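4-hydroxy-3-methylbut-2-enyl diphosphate reductase (PDB 3DNF) catalyses the last step of the non-mevalonate isoprenoid pathway, reducing HMBPP to a mixture of isopentenyl and dimethylallyl diphosphate with an iron-sulfur cluster. Local coordinates at residues E8-C13 against W269-V274. Residues are numbered along the deposited sequence; the frame is centred on the assembly and turned at random.
Sequences EHAGFC and WIIEQV. With F3S (Fe3-s4 cluster), chain E.
I271 meets the loop 8-13 with the end of its side chain. Its CD1 methyl comes up against the A10 methyl, with A10 CB 4.1 Å from I271 CD1. The same CD1 lies 4.3 Å from G11 CA, so one methyl rests against two successive residues. I271 CG1 stands anti to the carbonyl carbon (chi1 -55°), and CD1 continues in an extended chain (chi2 169°). This carries the methyl away from helix 268-281 to the loop. G11 has no CB, so the methyl meets bare backbone there. I271 CD1 is also 4.1 Å from A10 O.

No hydrogen bond or salt bridge joins the two segments; the contact is buried. It is also small, with 78 Å² buried in all. Strand 257-262 fills in around it. A10 packs on S261, I271 packs on I260 and A262, and G11 shares backbone hydrogen bonds with A262. The carbonyl of G11 also accepts a hydrogen bond from R199 of helix 195-206.

Two residues after G11, C13 binds the cluster. C13 SG is 2.5 Å from the iron FE4 of the Fe3-S4 cluster. C13 is also the N-cap of helix 14-26, and its side chain caps a backbone N of that helix. C96 and C193 also line the cluster pocket and are probably its other cysteine ligands.

Strands 3-6 and 257-262 are neighbours in a parallel four-stranded sheet, in one lobe of the trilobal, open alpha/beta fold. The contact joins the loop after strand 3-6 to the helix that follows strand 257-262. The bond from C13 SG to iron lies at the far end of this loop. The I271 methyl packs on the A10 methyl and the backbone of A10 and G11, so the direct link between helix and loop is packing alone.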
ATOM      1  N   GLU B   8     -12.098  -8.769 -28.370  1.00 32.64           N
ATOM      2  CA  GLU B   8     -10.664  -8.711 -28.204  1.00 32.67           C
ATOM      3  C   GLU B   8     -10.260  -9.365 -26.875  1.00 32.08           C
ATOM      4  O   GLU B   8     -10.931  -9.180 -25.852  1.00 32.36           O
ATOM      5  CB  GLU B   8     -10.186  -7.272 -28.259  1.00 32.62           C
ATOM      6  CG  GLU B   8      -8.766  -7.157 -28.742  1.00 34.16           C
ATOM      7  CD  GLU B   8      -8.177  -5.780 -28.508  1.00 37.37           C
ATOM      8  OE1 GLU B   8      -8.957  -4.832 -28.272  1.00 37.92           O
ATOM      9  OE2 GLU B   8      -6.928  -5.651 -28.552  1.00 39.41           O
ATOM     10  N   HIS B   9      -9.185 -10.153 -26.910  1.00 31.15           N
ATOM     11  CA  HIS B   9      -8.674 -10.880 -25.728  1.00 30.70           C
ATOM     12  C   HIS B   9      -9.492 -12.118 -25.306  1.00 30.20           C
ATOM     13  O   HIS B   9      -9.178 -12.719 -24.269  1.00 30.77           O
ATOM     14  CB  HIS B   9      -8.458  -9.954 -24.515  1.00 30.48           C
ATOM     15  CG  HIS B   9      -7.734  -8.689 -24.844  1.00 31.74           C
ATOM     16  ND1 HIS B   9      -6.424  -8.675 -25.276  1.00 33.15           N
ATOM     17  CD2 HIS B   9      -8.143  -7.399 -24.832  1.00 31.74           C
ATOM     18  CE1 HIS B   9      -6.061  -7.426 -25.518  1.00 31.87           C
ATOM     19  NE2 HIS B   9      -7.081  -6.635 -25.247  1.00 31.80           N
ATOM     20  N   ALA B  10     -10.496 -12.515 -26.104  1.00 29.89           N
ATOM     21  CA  ALA B  10     -11.204 -13.779 -25.851  1.00 29.56           C
ATOM     22  C   ALA B  10     -10.183 -14.933 -25.779  1.00 30.14           C
ATOM     23  O   ALA B  10      -9.286 -15.035 -26.631  1.00 29.90           O
ATOM     24  CB  ALA B  10     -12.268 -14.056 -26.927  1.00 29.11           C
ATOM     25  N   GLY B  11     -10.276 -15.752 -24.736  1.00 29.68           N
ATOM     26  CA  GLY B  11      -9.513 -16.993 -24.692  1.00 29.46           C
ATOM     27  C   GLY B  11      -8.171 -16.832 -24.033  1.00 30.52           C
ATOM     28  O   GLY B  11      -8.024 -16.029 -23.094  1.00 30.05           O
ATOM     29  N   PHE B  12      -7.189 -17.612 -24.527  1.00 29.47           N
ATOM     30  CA  PHE B  12      -5.859 -17.742 -23.903  1.00 29.26           C
ATOM     31  C   PHE B  12      -5.169 -16.390 -23.814  1.00 27.88           C
ATOM     32  O   PHE B  12      -5.190 -15.590 -24.754  1.00 27.89           O
ATOM     33  CB  PHE B  12      -4.894 -18.633 -24.740  1.00 28.98           C
ATOM     34  CG  PHE B  12      -5.227 -20.108 -24.780  1.00 28.19           C
ATOM     35  CD1 PHE B  12      -6.195 -20.674 -23.959  1.00 29.60           C
ATOM     36  CD2 PHE B  12      -4.509 -20.943 -25.650  1.00 29.29           C
ATOM     37  CE1 PHE B  12      -6.468 -22.044 -24.014  1.00 31.62           C
ATOM     38  CE2 PHE B  12      -4.763 -22.301 -25.712  1.00 26.70           C
ATOM     39  CZ  PHE B  12      -5.746 -22.852 -24.890  1.00 29.53           C
ATOM     40  N   CYS B  13      -4.526 -16.166 -22.684  1.00 28.17           N
ATOM     41  CA  CYS B  13      -3.624 -15.040 -22.518  1.00 28.28           C
ATOM     42  C   CYS B  13      -2.334 -15.257 -23.311  1.00 29.65           C
ATOM     43  O   CYS B  13      -2.028 -16.363 -23.792  1.00 28.82           O
ATOM     44  CB  CYS B  13      -3.260 -14.913 -21.061  1.00 28.04           C
ATOM     45  SG  CYS B  13      -2.482 -16.421 -20.554  1.00 26.70           S
ATOM     46  N   TRP B 269      -9.594 -22.699 -31.355  1.00 28.73           N
ATOM     47  CA  TRP B 269     -10.333 -23.631 -32.211  1.00 28.44           C
ATOM     48  C   TRP B 269     -11.740 -23.895 -31.691  1.00 28.70           C
ATOM     49  O   TRP B 269     -12.648 -24.193 -32.477  1.00 28.71           O
ATOM     50  CB  TRP B 269      -9.576 -24.945 -32.448  1.00 27.69           C
ATOM     51  CG  TRP B 269      -9.366 -25.791 -31.252  1.00 26.41           C
ATOM     52  CD1 TRP B 269      -8.284 -25.765 -30.425  1.00 25.70           C
ATOM     53  CD2 TRP B 269     -10.228 -26.826 -30.756  1.00 25.05           C
ATOM     54  NE1 TRP B 269      -8.415 -26.702 -29.447  1.00 25.31           N
ATOM     55  CE2 TRP B 269      -9.596 -27.371 -29.614  1.00 25.70           C
ATOM     56  CE3 TRP B 269     -11.464 -27.346 -31.159  1.00 26.00           C
ATOM     57  CZ2 TRP B 269     -10.163 -28.407 -28.868  1.00 25.20           C
ATOM     58  CZ3 TRP B 269     -12.027 -28.372 -30.416  1.00 26.17           C
ATOM     59  CH2 TRP B 269     -11.373 -28.900 -29.288  1.00 26.64           C
ATOM     60  N   ILE B 270     -11.916 -23.793 -30.374  1.00 28.99           N
ATOM     61  CA  ILE B 270     -13.262 -23.899 -29.784  1.00 29.54           C
ATOM     62  C   ILE B 270     -14.086 -22.647 -30.116  1.00 30.08           C
ATOM     63  O   ILE B 270     -15.247 -22.768 -30.489  1.00 29.26           O
ATOM     64  CB  ILE B 270     -13.237 -24.221 -28.265  1.00 29.65           C
ATOM     65  CG1 ILE B 270     -12.806 -25.677 -28.066  1.00 28.32           C
ATOM     66  CG2 ILE B 270     -14.628 -23.979 -27.619  1.00 31.00           C
ATOM     67  CD1 ILE B 270     -12.371 -26.058 -26.638  1.00 29.94           C
ATOM     68  N   ILE B 271     -13.483 -21.463 -29.982  1.00 30.18           N
ATOM     69  CA  ILE B 271     -14.144 -20.209 -30.375  1.00 30.75           C
ATOM     70  C   ILE B 271     -14.590 -20.212 -31.849  1.00 31.47           C
ATOM     71  O   ILE B 271     -15.673 -19.716 -32.180  1.00 31.17           O
ATOM     72  CB  ILE B 271     -13.257 -18.968 -30.085  1.00 30.62           C
ATOM     73  CG1 ILE B 271     -12.817 -18.933 -28.617  1.00 30.43           C
ATOM     74  CG2 ILE B 271     -13.981 -17.660 -30.475  1.00 30.58           C
ATOM     75  CD1 ILE B 271     -11.727 -17.876 -28.329  1.00 30.75           C
ATOM     76  N   GLU B 272     -13.766 -20.779 -32.725  1.00 31.97           N
ATOM     77  CA  GLU B 272     -14.129 -20.914 -34.146  1.00 32.33           C
ATOM     78  C   GLU B 272     -15.260 -21.907 -34.372  1.00 32.41           C
ATOM     79  O   GLU B 272     -16.106 -21.694 -35.247  1.00 32.40           O
ATOM     80  CB  GLU B 272     -12.910 -21.290 -34.999  1.00 32.43           C
ATOM     81  CG  GLU B 272     -11.793 -20.234 -35.000  1.00 34.14           C
ATOM     82  CD  GLU B 272     -12.283 -18.839 -35.400  1.00 37.20           C
ATOM     83  OE1 GLU B 272     -12.993 -18.731 -36.417  1.00 35.78           O
ATOM     84  OE2 GLU B 272     -11.960 -17.860 -34.687  1.00 39.66           O
ATOM     85  N   GLN B 273     -15.271 -22.984 -33.587  1.00 32.74           N
ATOM     86  CA  GLN B 273     -16.350 -23.968 -33.623  1.00 33.23           C
ATOM     87  C   GLN B 273     -17.680 -23.307 -33.286  1.00 33.42           C
ATOM     88  O   GLN B 273     -18.689 -23.558 -33.943  1.00 33.96           O
ATOM     89  CB  GLN B 273     -16.084 -25.109 -32.644  1.00 33.27           C
ATOM     90  CG  GLN B 273     -15.084 -26.138 -33.137  1.00 33.51           C
ATOM     91  CD  GLN B 273     -15.126 -27.435 -32.354  1.00 33.81           C
ATOM     92  OE1 GLN B 273     -14.616 -28.453 -32.814  1.00 34.70           O
ATOM     93  NE2 GLN B 273     -15.725 -27.407 -31.163  1.00 33.72           N
ATOM     94  N   VAL B 274     -17.660 -22.459 -32.261  1.00 33.73           N
ATOM     95  CA  VAL B 274     -18.834 -21.704 -31.839  1.00 34.18           C
ATOM     96  C   VAL B 274     -19.273 -20.681 -32.907  1.00 34.54           C
ATOM     97  O   VAL B 274     -20.457 -20.619 -33.268  1.00 34.43           O
ATOM     98  CB  VAL B 274     -18.600 -21.045 -30.457  1.00 33.89           C
ATOM     99  CG1 VAL B 274     -19.713 -20.031 -30.118  1.00 34.38           C
ATOM    100  CG2 VAL B 274     -18.499 -22.125 -29.386  1.00 33.84           C
TER
HETATM  101 FE1  F3S E3302      -0.680 -13.216 -17.679  1.00 28.55          FE
HETATM  102 FE3  F3S E3302       1.333 -14.880 -18.403  1.00 24.46          FE
HETATM  103 FE4  F3S E3302      -1.060 -15.363 -18.736  1.00 33.47          FE
HETATM  104  S1  F3S E3302       1.066 -13.845 -16.394  1.00 25.24           S
HETATM  105  S2  F3S E3302      -2.616 -14.421 -17.548  1.00 37.10           S
HETATM  106  S3  F3S E3302      -0.069 -13.763 -19.811  1.00 27.28           S
HETATM  107  S4  F3S E3302       0.394 -16.974 -18.540  1.00 27.71           S